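Local coordinates for protein CmeC (Campylobacter jejuni, PDB 4MT4) that probably acts as the outer-membrane channel of a multidrug efflux system, belonging to the outer membrane factor family of trimeric export ducts, at residues F308-D312 and L313-V317; Y130-T133 and Y134-S137; I334-W337 and G338-Y341; S139-K142 and A143-Y146; A71-L74 and G75-S79. All coordinates share one frame; numbering follows the deposited sequence.

Interaction 1: residues F308-D312 and L313-V317. With C8E ((hydroxyethyloxy)tri(ethyloxy)octane), chain N; C8E ((hydroxyethyloxy)tri(ethyloxy)octane), chain Q.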
# COMPACT_ATOMS: atom_id res chain seq x y z
N PHE B 308 -22.68 51.54 -11.88
CA PHE B 308 -23.58 52.19 -12.82
C PHE B 308 -24.65 51.26 -13.39
O PHE B 308 -24.45 50.05 -13.49
CB PHE B 308 -22.77 52.80 -13.97
CG PHE B 308 -21.71 53.77 -13.53
CD1 PHE B 308 -22.00 55.11 -13.36
CD2 PHE B 308 -20.41 53.34 -13.29
CE1 PHE B 308 -21.02 56.00 -12.95
CE2 PHE B 308 -19.43 54.22 -12.89
CZ PHE B 308 -19.74 55.56 -12.72
N GLU B 309 -25.79 51.85 -13.75
CA GLU B 309 -26.83 51.12 -14.47
C GLU B 309 -27.62 52.07 -15.38
O GLU B 309 -28.03 53.15 -14.96
CB GLU B 309 -27.78 50.41 -13.51
CG GLU B 309 -28.86 49.60 -14.22
CD GLU B 309 -29.79 48.87 -13.27
OE1 GLU B 309 -29.65 49.05 -12.04
OE2 GLU B 309 -30.65 48.10 -13.75
N SER B 310 -27.83 51.65 -16.62
CA SER B 310 -28.60 52.44 -17.58
C SER B 310 -29.25 51.55 -18.63
O SER B 310 -28.78 50.44 -18.90
CB SER B 310 -27.70 53.48 -18.25
OG SER B 310 -28.42 54.24 -19.21
N GLY B 311 -30.33 52.05 -19.22
CA GLY B 311 -31.02 51.35 -20.29
C GLY B 311 -30.35 51.61 -21.63
O GLY B 311 -30.73 51.04 -22.65
N ASP B 312 -29.36 52.49 -21.61
CA ASP B 312 -28.60 52.82 -22.81
C ASP B 312 -27.11 52.84 -22.50
O ASP B 312 -26.69 53.30 -21.43
CB ASP B 312 -29.04 54.17 -23.37
CG ASP B 312 -30.55 54.28 -23.51
OD1 ASP B 312 -31.19 54.87 -22.61
OD2 ASP B 312 -31.09 53.78 -24.51
N LEU B 313 -26.31 52.34 -23.43
CA LEU B 313 -24.87 52.27 -23.24
C LEU B 313 -24.22 53.65 -23.26
O LEU B 313 -23.25 53.90 -22.54
CB LEU B 313 -24.24 51.38 -24.33
CG LEU B 313 -22.72 51.26 -24.28
CD1 LEU B 313 -22.27 50.67 -22.96
CD2 LEU B 313 -22.21 50.43 -25.45
N ASP B 314 -24.76 54.55 -24.07
CA ASP B 314 -24.17 55.88 -24.24
C ASP B 314 -24.25 56.74 -22.98
O ASP B 314 -23.50 57.70 -22.83
CB ASP B 314 -24.84 56.60 -25.41
CG ASP B 314 -26.34 56.74 -25.24
OD1 ASP B 314 -27.06 55.74 -25.49
OD2 ASP B 314 -26.80 57.84 -24.87
N THR B 315 -25.15 56.39 -22.06
CA THR B 315 -25.29 57.13 -20.81
C THR B 315 -24.90 56.29 -19.60
O THR B 315 -25.28 56.60 -18.47
CB THR B 315 -26.73 57.63 -20.60
OG1 THR B 315 -27.63 56.51 -20.56
CG2 THR B 315 -27.15 58.57 -21.72
N LEU B 316 -24.15 55.22 -19.84
CA LEU B 316 -23.81 54.27 -18.78
C LEU B 316 -22.97 54.90 -17.66
O LEU B 316 -23.20 54.62 -16.49
CB LEU B 316 -23.08 53.07 -19.36
CG LEU B 316 -22.67 51.99 -18.35
CD1 LEU B 316 -23.90 51.48 -17.60
CD2 LEU B 316 -21.94 50.85 -19.04
N VAL B 317 -22.02 55.74 -18.02
CA VAL B 317 -21.14 56.34 -17.02
C VAL B 317 -21.51 57.79 -16.72
O VAL B 317 -20.71 58.55 -16.18
CB VAL B 317 -19.66 56.29 -17.45
CG1 VAL B 317 -19.19 54.84 -17.53
CG2 VAL B 317 -19.46 57.00 -18.78
C1 C8E N . -19.81 35.30 -29.71
C2 C8E N . -19.77 36.67 -29.13
C3 C8E N . -21.04 37.45 -29.11
C4 C8E N . -21.09 38.69 -28.28
C5 C8E N . -22.42 39.12 -27.78
C6 C8E N . -22.48 39.73 -26.42
C7 C8E N . -23.79 39.71 -25.71
C8 C8E N . -24.33 41.01 -25.22
O9 C8E N . -25.49 41.48 -25.79
C10 C8E N . -26.20 42.46 -25.14
C11 C8E N . -27.25 43.18 -25.92
O12 C8E N . -26.82 44.07 -26.88
C13 C8E N . -27.39 45.32 -26.94
C14 C8E N . -27.41 46.01 -28.26
O15 C8E N . -27.82 47.32 -28.28
C16 C8E N . -27.14 48.25 -27.53
C17 C8E N . -27.66 49.65 -27.52
O18 C8E N . -27.34 50.44 -26.44
C19 C8E N . -28.07 51.59 -26.22
C20 C8E N . -29.54 51.53 -26.43
O21 C8E N . -30.37 51.50 -25.32
C1 C8E Q . -21.74 58.59 -3.65
C2 C8E Q . -20.77 57.55 -4.10
C3 C8E Q . -19.75 57.95 -5.11
C4 C8E Q . -19.84 57.35 -6.47
C5 C8E Q . -18.56 57.03 -7.17
C6 C8E Q . -18.66 56.26 -8.44
C7 C8E Q . -17.53 55.33 -8.77
C8 C8E Q . -17.83 54.23 -9.73
O9 C8E Q . -17.06 53.08 -9.68
C10 C8E Q . -17.40 52.02 -10.48
C11 C8E Q . -16.31 51.31 -11.21
O12 C8E Q . -16.66 50.21 -11.96
C13 C8E Q . -15.78 49.15 -12.06
C14 C8E Q . -15.68 48.47 -13.39
O15 C8E Q . -15.66 47.10 -13.41
C16 C8E Q . -14.71 46.45 -14.17
C17 C8E Q . -15.05 45.11 -14.72
O18 C8E Q . -14.22 44.57 -15.68
C19 C8E Q . -12.86 44.76 -15.61
C20 C8E Q . -12.21 45.65 -16.62
O21 C8E Q . -10.95 46.14 -16.35
O HOH W 1 -30.16 56.44 -20.78

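Interaction 2: residues Y130-T133 and Y134-S137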
# COMPACT_ATOMS: atom_id res chain seq x y z
N TYR B 130 -15.55 29.65 9.36
CA TYR B 130 -14.37 29.91 8.54
C TYR B 130 -13.12 30.06 9.40
O TYR B 130 -12.01 29.84 8.93
CB TYR B 130 -14.59 31.16 7.69
CG TYR B 130 -15.81 31.06 6.79
CD1 TYR B 130 -15.75 30.34 5.60
CD2 TYR B 130 -17.01 31.66 7.14
CE1 TYR B 130 -16.86 30.24 4.78
CE2 TYR B 130 -18.12 31.56 6.33
CZ TYR B 130 -18.04 30.85 5.15
OH TYR B 130 -19.14 30.74 4.33
N ARG B 131 -13.31 30.43 10.67
CA ARG B 131 -12.19 30.53 11.59
C ARG B 131 -11.63 29.14 11.90
O ARG B 131 -10.42 28.94 11.93
CB ARG B 131 -12.59 31.23 12.89
CG ARG B 131 -11.42 31.49 13.84
CD ARG B 131 -11.83 32.36 15.02
NE ARG B 131 -12.21 31.58 16.19
CZ ARG B 131 -11.40 31.31 17.21
NH1 ARG B 131 -11.83 30.59 18.23
NH2 ARG B 131 -10.15 31.75 17.20
N ASP B 132 -12.53 28.18 12.12
CA ASP B 132 -12.13 26.81 12.42
C ASP B 132 -11.68 26.07 11.16
O ASP B 132 -10.89 25.13 11.24
CB ASP B 132 -13.26 26.05 13.11
CG ASP B 132 -13.48 26.50 14.54
OD1 ASP B 132 -12.63 27.27 15.06
OD2 ASP B 132 -14.48 26.09 15.16
N THR B 133 -12.20 26.48 10.01
CA THR B 133 -11.73 25.94 8.74
C THR B 133 -10.26 26.33 8.56
O THR B 133 -9.44 25.53 8.10
CB THR B 133 -12.55 26.47 7.54
OG1 THR B 133 -13.91 26.03 7.67
CG2 THR B 133 -11.98 25.95 6.23
N TYR B 134 -9.94 27.55 8.95
CA TYR B 134 -8.57 28.06 8.92
C TYR B 134 -7.68 27.35 9.94
O TYR B 134 -6.56 26.96 9.64
CB TYR B 134 -8.56 29.57 9.16
CG TYR B 134 -7.18 30.15 9.39
CD1 TYR B 134 -6.32 30.38 8.32
CD2 TYR B 134 -6.73 30.46 10.67
CE1 TYR B 134 -5.05 30.90 8.53
CE2 TYR B 134 -5.47 30.98 10.88
CZ TYR B 134 -4.64 31.20 9.81
OH TYR B 134 -3.38 31.72 10.01
N ARG B 135 -8.21 27.19 11.15
CA ARG B 135 -7.47 26.53 12.23
C ARG B 135 -7.19 25.07 11.91
O ARG B 135 -6.16 24.52 12.30
CB ARG B 135 -8.23 26.65 13.55
CG ARG B 135 -8.32 28.06 14.11
CD ARG B 135 -9.47 28.18 15.10
NE ARG B 135 -9.02 28.37 16.47
CZ ARG B 135 -9.80 28.21 17.54
NH1 ARG B 135 -11.07 27.85 17.39
NH2 ARG B 135 -9.31 28.40 18.76
N ALA B 136 -8.12 24.43 11.20
CA ALA B 136 -7.95 23.05 10.78
C ALA B 136 -6.81 22.93 9.78
O ALA B 136 -5.99 22.01 9.85
CB ALA B 136 -9.24 22.50 10.18
N SER B 137 -6.74 23.88 8.86
CA SER B 137 -5.66 23.93 7.88
C SER B 137 -4.33 24.27 8.53
O SER B 137 -3.27 23.85 8.06
CB SER B 137 -5.98 24.94 6.78
OG SER B 137 -7.11 24.52 6.03

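Interaction 3: residues I334-W337 and G338-Y341. With SO4 (sulfate ion), chain M.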
# COMPACT_ATOMS: atom_id res chain seq x y z
N ILE B 334 -34.55 24.82 9.30
CA ILE B 334 -35.59 24.48 10.26
C ILE B 334 -35.73 22.96 10.37
O ILE B 334 -35.42 22.38 11.41
CB ILE B 334 -36.95 25.09 9.87
CG1 ILE B 334 -36.81 26.58 9.55
CG2 ILE B 334 -37.96 24.89 10.99
CD1 ILE B 334 -36.56 27.45 10.76
N PHE B 335 -36.19 22.33 9.29
CA PHE B 335 -36.30 20.88 9.23
C PHE B 335 -35.56 20.35 8.01
O PHE B 335 -35.98 20.58 6.88
CB PHE B 335 -37.76 20.43 9.18
CG PHE B 335 -38.62 20.99 10.29
CD1 PHE B 335 -38.42 20.60 11.60
CD2 PHE B 335 -39.64 21.88 10.00
CE1 PHE B 335 -39.21 21.11 12.61
CE2 PHE B 335 -40.44 22.39 11.01
CZ PHE B 335 -40.22 22.01 12.32
N HIS B 336 -34.46 19.64 8.24
CA HIS B 336 -33.73 19.01 7.15
C HIS B 336 -33.71 17.49 7.32
O HIS B 336 -33.05 16.78 6.56
CB HIS B 336 -32.30 19.56 7.05
CG HIS B 336 -32.22 20.89 6.38
ND1 HIS B 336 -31.07 21.36 5.77
CD2 HIS B 336 -33.15 21.86 6.20
CE1 HIS B 336 -31.30 22.55 5.26
NE2 HIS B 336 -32.55 22.88 5.51
N TRP B 337 -34.44 17.02 8.32
CA TRP B 337 -34.70 15.60 8.53
C TRP B 337 -33.43 14.75 8.66
O TRP B 337 -33.32 13.69 8.02
CB TRP B 337 -35.58 15.05 7.41
CG TRP B 337 -36.79 15.91 7.14
CD1 TRP B 337 -37.10 16.55 5.98
CD2 TRP B 337 -37.84 16.23 8.07
NE1 TRP B 337 -38.28 17.24 6.12
CE2 TRP B 337 -38.75 17.06 7.39
CE3 TRP B 337 -38.10 15.89 9.40
CZ2 TRP B 337 -39.90 17.56 8.00
CZ3 TRP B 337 -39.24 16.39 10.01
CH2 TRP B 337 -40.13 17.21 9.31
N GLY B 338 -32.49 15.21 9.47
CA GLY B 338 -31.31 14.43 9.77
C GLY B 338 -30.07 14.79 8.97
O GLY B 338 -28.97 14.37 9.31
N GLU B 339 -30.26 15.56 7.90
CA GLU B 339 -29.16 15.91 7.00
C GLU B 339 -27.99 16.57 7.73
O GLU B 339 -26.84 16.17 7.56
CB GLU B 339 -29.65 16.84 5.89
CG GLU B 339 -28.54 17.32 4.96
CD GLU B 339 -29.00 18.39 3.99
OE1 GLU B 339 -30.20 18.73 4.01
OE2 GLU B 339 -28.16 18.89 3.22
N ILE B 340 -28.30 17.58 8.53
CA ILE B 340 -27.27 18.33 9.26
C ILE B 340 -26.76 17.53 10.45
O ILE B 340 -25.56 17.53 10.74
CB ILE B 340 -27.80 19.69 9.73
CG1 ILE B 340 -28.39 20.47 8.55
CG2 ILE B 340 -26.70 20.49 10.41
CD1 ILE B 340 -28.95 21.81 8.94
N TYR B 341 -27.67 16.86 11.15
CA TYR B 341 -27.32 16.05 12.31
C TYR B 341 -26.37 14.92 11.95
O TYR B 341 -25.45 14.60 12.71
CB TYR B 341 -28.59 15.48 12.96
CG TYR B 341 -28.31 14.37 13.96
CD1 TYR B 341 -27.78 14.65 15.21
CD2 TYR B 341 -28.59 13.04 13.65
CE1 TYR B 341 -27.53 13.64 16.12
CE2 TYR B 341 -28.34 12.03 14.55
CZ TYR B 341 -27.81 12.33 15.79
OH TYR B 341 -27.56 11.33 16.70
S SO4 M . -31.30 18.15 10.64
O1 SO4 M . -31.86 19.50 10.59
O2 SO4 M . -32.34 17.22 11.06
O3 SO4 M . -30.80 17.77 9.32
O4 SO4 M . -30.19 18.10 11.59

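Interaction 4: residues S139-K142 and A143-Y146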
# COMPACT_ATOMS: atom_id res chain seq x y z
N SER B 139 -3.49 23.32 11.50
CA SER B 139 -3.09 22.06 12.11
C SER B 139 -2.65 21.07 11.03
O SER B 139 -1.80 20.21 11.27
CB SER B 139 -4.23 21.47 12.93
OG SER B 139 -4.61 22.35 13.97
N GLY B 140 -3.24 21.20 9.85
CA GLY B 140 -2.87 20.37 8.71
C GLY B 140 -1.47 20.70 8.23
O GLY B 140 -0.72 19.82 7.82
N PHE B 141 -1.12 21.99 8.29
CA PHE B 141 0.21 22.44 7.90
C PHE B 141 1.26 21.99 8.91
O PHE B 141 2.33 21.52 8.53
CB PHE B 141 0.25 23.96 7.75
CG PHE B 141 1.64 24.52 7.66
CD1 PHE B 141 2.40 24.34 6.51
CD2 PHE B 141 2.20 25.21 8.72
CE1 PHE B 141 3.68 24.84 6.42
CE2 PHE B 141 3.49 25.72 8.64
CZ PHE B 141 4.23 25.53 7.48
N LYS B 142 0.94 22.12 10.19
CA LYS B 142 1.83 21.69 11.26
C LYS B 142 2.07 20.18 11.18
O LYS B 142 3.16 19.70 11.49
CB LYS B 142 1.27 22.06 12.63
CG LYS B 142 1.35 23.54 12.96
CD LYS B 142 0.95 23.80 14.40
CE LYS B 142 1.14 25.26 14.78
NZ LYS B 142 0.82 25.52 16.21
N ALA B 143 1.04 19.45 10.76
CA ALA B 143 1.15 18.01 10.59
C ALA B 143 2.06 17.68 9.42
O ALA B 143 2.80 16.69 9.45
CB ALA B 143 -0.22 17.40 10.39
N SER B 144 2.02 18.51 8.38
CA SER B 144 2.86 18.32 7.20
C SER B 144 4.32 18.60 7.53
O SER B 144 5.22 18.02 6.92
CB SER B 144 2.39 19.22 6.05
OG SER B 144 2.60 20.59 6.35
N GLU B 145 4.55 19.49 8.49
CA GLU B 145 5.90 19.80 8.94
C GLU B 145 6.49 18.62 9.71
O GLU B 145 7.65 18.25 9.51
CB GLU B 145 5.92 21.05 9.81
CG GLU B 145 5.74 22.35 9.04
CD GLU B 145 5.86 23.57 9.93
OE1 GLU B 145 5.21 23.60 11.00
OE2 GLU B 145 6.61 24.50 9.57
N TYR B 146 5.68 18.03 10.58
CA TYR B 146 6.09 16.86 11.35
C TYR B 146 6.25 15.65 10.44
O TYR B 146 7.09 14.78 10.69
CB TYR B 146 5.08 16.57 12.46
CG TYR B 146 5.03 17.62 13.54
CD1 TYR B 146 6.18 18.30 13.94
CD2 TYR B 146 3.83 17.95 14.16
CE1 TYR B 146 6.13 19.26 14.92
CE2 TYR B 146 3.77 18.92 15.14
CZ TYR B 146 4.93 19.57 15.52
OH TYR B 146 4.88 20.53 16.50

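Interaction 5: residues A71-L74 and G75-S79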
# COMPACT_ATOMS: atom_id res chain seq x y z
N ALA B 71 0.77 24.62 3.15
CA ALA B 71 0.93 26.04 3.40
C ALA B 71 0.07 26.85 2.43
O ALA B 71 -0.44 27.92 2.77
CB ALA B 71 2.39 26.45 3.28
N ALA B 72 -0.07 26.34 1.21
CA ALA B 72 -0.88 26.99 0.19
C ALA B 72 -2.36 26.91 0.53
O ALA B 72 -3.10 27.88 0.37
CB ALA B 72 -0.62 26.36 -1.18
N GLN B 73 -2.79 25.74 1.01
CA GLN B 73 -4.18 25.54 1.41
C GLN B 73 -4.51 26.40 2.62
O GLN B 73 -5.63 26.88 2.77
CB GLN B 73 -4.45 24.07 1.72
CG GLN B 73 -5.89 23.76 2.09
CD GLN B 73 -6.87 24.13 0.99
OE1 GLN B 73 -6.65 23.80 -0.18
NE2 GLN B 73 -7.94 24.82 1.36
N LEU B 74 -3.51 26.59 3.47
CA LEU B 74 -3.64 27.47 4.63
C LEU B 74 -3.88 28.91 4.20
O LEU B 74 -4.65 29.64 4.83
CB LEU B 74 -2.38 27.38 5.50
CG LEU B 74 -2.38 28.25 6.76
CD1 LEU B 74 -3.54 27.86 7.66
CD2 LEU B 74 -1.06 28.12 7.50
N GLY B 75 -3.21 29.32 3.12
CA GLY B 75 -3.37 30.66 2.59
C GLY B 75 -4.73 30.86 1.95
O GLY B 75 -5.30 31.95 2.02
N ILE B 76 -5.24 29.80 1.33
CA ILE B 76 -6.56 29.83 0.71
C ILE B 76 -7.65 30.02 1.76
O ILE B 76 -8.56 30.83 1.59
CB ILE B 76 -6.84 28.53 -0.08
CG1 ILE B 76 -5.87 28.38 -1.24
CG2 ILE B 76 -8.27 28.51 -0.58
CD1 ILE B 76 -6.05 27.10 -2.03
N ASP B 77 -7.54 29.27 2.85
CA ASP B 77 -8.55 29.30 3.90
C ASP B 77 -8.47 30.56 4.77
O ASP B 77 -9.44 30.93 5.42
CB ASP B 77 -8.43 28.06 4.79
CG ASP B 77 -8.87 26.79 4.07
OD1 ASP B 77 -9.75 26.88 3.19
OD2 ASP B 77 -8.33 25.71 4.40
N PHE B 78 -7.31 31.21 4.77
CA PHE B 78 -7.16 32.47 5.49
C PHE B 78 -7.94 33.57 4.79
O PHE B 78 -8.48 34.47 5.43
CB PHE B 78 -5.69 32.87 5.61
CG PHE B 78 -5.48 34.22 6.24
CD1 PHE B 78 -5.49 34.36 7.62
CD2 PHE B 78 -5.26 35.34 5.46
CE1 PHE B 78 -5.30 35.60 8.20
CE2 PHE B 78 -5.07 36.59 6.04
CZ PHE B 78 -5.09 36.71 7.41
N SER B 79 -7.99 33.49 3.46
CA SER B 79 -8.64 34.51 2.65
C SER B 79 -10.15 34.55 2.90
O SER B 79 -10.78 35.59 2.72
CB SER B 79 -8.37 34.27 1.17
OG SER B 79 -9.00 33.07 0.73

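Interaction 1: residues F308-D312 and L313-V317
Ser310 and Leu316 bring their CA atoms within 5.3 Å as the chain leaves strand 299-310 and folds back on itself; a backbone bond from Leu316 N to Leu313 O (3.1 Å) tightens the return. Between the two limbs, hydroxyls and one carbonyl form a small polar knot. Ser310 OG gives a hydrogen bond to Asp312 O at 3.0 Å, meeting a lone pair in the carbonyl plane. Thr315 OG1, placed between its own backbone N and carbonyl carbon (chi1 60°), lies 2.8 Å from Ser310 OG. A water joins this threonine hydroxyl to the Asp312 carboxylate, donating to OD1 at 2.6 Å. The other carboxylate oxygen, OD2, shares the terminal hydroxyl of a detergent molecule with Gly311 O.

Nearer the strand the contact turns apolar. CD1 of Leu316 packs against Phe308 CB at 4.0 Å, and Val317 CA sits over one face of the Phe308 ring, a CH-pi contact 4.3 Å from the centroid. A second detergent comes close to Phe308 CE2, its C8 atom 3.5 Å away. Asn99 of the second subunit packs on Ser310 and Thr315. Such a turn, polar at its tip, apolar toward the strand, with detergent at both ends, belongs to the loop joining two strands at the outer end of an outer-membrane beta-barrel.

Interaction 2: residues Y130-T133 and Y134-S137
Arg131 and Arg135 stand one helical turn apart near the start of helix 129-195, joined by a regular backbone bond from Arg135 N to Arg131 O (2.9 Å), with the same i to i+4 pattern running from Tyr130 to Ser137. Their side chains illustrate how two like charges can lie together. Both chains bend at chi3, and the guanidinium groups end face against face, their planes 30° apart. Arg131 CZ lies 3.4 Å above the plane of the Arg135 group, over its centre, and the NH1 atoms of the two residues come within 3.0 Å. That closeness should cost electrostatic energy, and the acid beside it probably offsets part of the cost. Asp132 runs alongside Arg135, pointing the same way, and its OD1 takes an N-H of Arg135 NH1 at 2.9 Å in a salt bridge with an angle of 162°. OD1 lies in the guanidinium plane, at its edge, and is met on its syn side from somewhat out of the carboxylate plane, which leaves the guanidinium face to Arg131.

Further partners hold the cluster. Asp132 OD2 is hydrogen-bonded by Ser4 OG and Ser2 OG, while Arg131 NE makes a weak bond to Cys1 O. An i, i+3 salt bridge combined with an i, i+4 arginine pair thus forms a charged patch on the helix, against which the chain's N-terminal residues lie, among them Cys1, which lines the pocket of a bound lipid-like diester.

Interaction 3: residues I334-W337 and G338-Y341
His336 starts a type I' turn that ends at Glu339, and its side chain passes from a sulfate ion to Glu339 and Ile340 and on to a neighbouring subunit. CB rests against the sulfate, 3.3 Å from its O3. At CG the nearest atom across the contact is Glu339 OE1 (3.8 Å). ND1 lies beside both Glu339 OE1, at 3.3 Å, and Ile340 CD1, at 3.8 Å. NE2, at the far end, is hydrogen-bonded to Asp86 of the second subunit. Glu339, with CG anti to its backbone N (chi1 176°) and its chain extended beyond, holds its carboxylate with its plane about 20° from that of the imidazole; OE1 is salt-bridged to Lys84 of the second subunit.

The turn itself is closed by a weak bond from Glu339 N to His336 O, and Gly338 occupies a left-handed backbone position where a CB would jam against the preceding carbonyl. Of the sulfate, probably from the crystallisation liquor, O2 accepts from Gly338 N and O3 from Ile340 N, each at 2.6 Å. Backbone N-H groups gathered on an anion are the classic signature of a helix N-terminus, here the first turn of helix 339-405, where a barrel strand passes into the helical duct at a subunit interface.

Interaction 4: residues S139-K142 and A143-Y146
Over one face of the Phe141 ring lies CG of Glu145, one helical turn further on, in a CH-pi contact 4.1 Å from the centroid and 22° off the ring normal. The Glu145 carboxylate continues across the rim: OE2 comes to 3.3 Å from Phe141 CZ, and the two planes are inclined at 35°. The ring of Phe141 swings away from its own backbone N (chi1 167°) while Glu145 has CG anti to its carbonyl carbon, a pairing that brings ring and acid onto the same flank of helix 129-195. The Tyr146 ring meets backbone instead, with Lys142 O over one face, 3.3 Å from CD2.

Beneath these groups the helix keeps its i to i+4 bonds, among them Glu145 N to Phe141 O at 3.0 Å and Tyr146 N to Lys142 O at 3.2 Å. Neighbouring helices close round the flank: Ala71 of helix 58-79 packs on Phe141, while Thr456 and Ile460 of helix 456-463 pack on Glu145. Tyr146 turns to Ser277 and Glu280 of helix 273-293. Glu145 is therefore a buried acid whose aliphatic stem does apolar work against the ring while its OE2 takes a hydrogen bond from Ser457. Lying against an aromatic ring in such surroundings, the carboxylate might find its charge less favourable than in water, and its affinity for a proton could be raised.

Interaction 5: residues A71-L74 and G75-S79
Gln73 and Asp77 form an i, i+4 side-chain pair on the last turns of helix 58-79, a clear example of how a bent rotamer lets an amide reach along an alpha-helix. The first torsion of Gln73 (chi1 -178°) would carry the chain outward, but chi2 of 60° folds it back toward the next turn. Asp77, with CG anti to its carbonyl carbon (chi1 -71°), leans to meet it. The folded amide also brings Gln73 OE1 to 3.8 Å from CD1 of Ile76, whose CG1 branch runs back over the helix to Ala72 O, 3.2 Å away. Beneath them, Asp77 N bonds to Gln73 O at 3.1 Å.

Leu74 packs on helix 129-195, where Tyr134 and Ser137 receive it. Asp77 OD2 has a second partner there, probably a hydrogen bond with Ser137 OG, so this oxygen faces both Gln73 of its own helix and the neighbouring helix. The third subunit packs alongside, its Leu346 against Gln73 and its Asn343 against Ile76. At the centre of the pair, Gln73 NE2 donates to Asp77 OD2 at 3.2 Å, almost straight at 177°, in the plane of its own amide but from above the plane of the carboxylate.

How the interactions relate
Along the chain the order is interaction 5, 2, 4, 1 and 3. Interactions 2 and 4 are successive portions of helix 129-195, their centres about 13 Å apart, and interaction 5 lies on the neighbouring helix 58-79. Its centre is about 9 Å from that of interaction 2, and it touches both, more broadly interaction 2. Interactions 1 and 3 sit at the ends of adjacent strands 299-310 and 322-335, about 46 Å apart between centres, and both touch the second subunit. Together the five sites sample the barrel's outer end, its junction with the helices and the helical duct, consistent with a continuous trimeric channel.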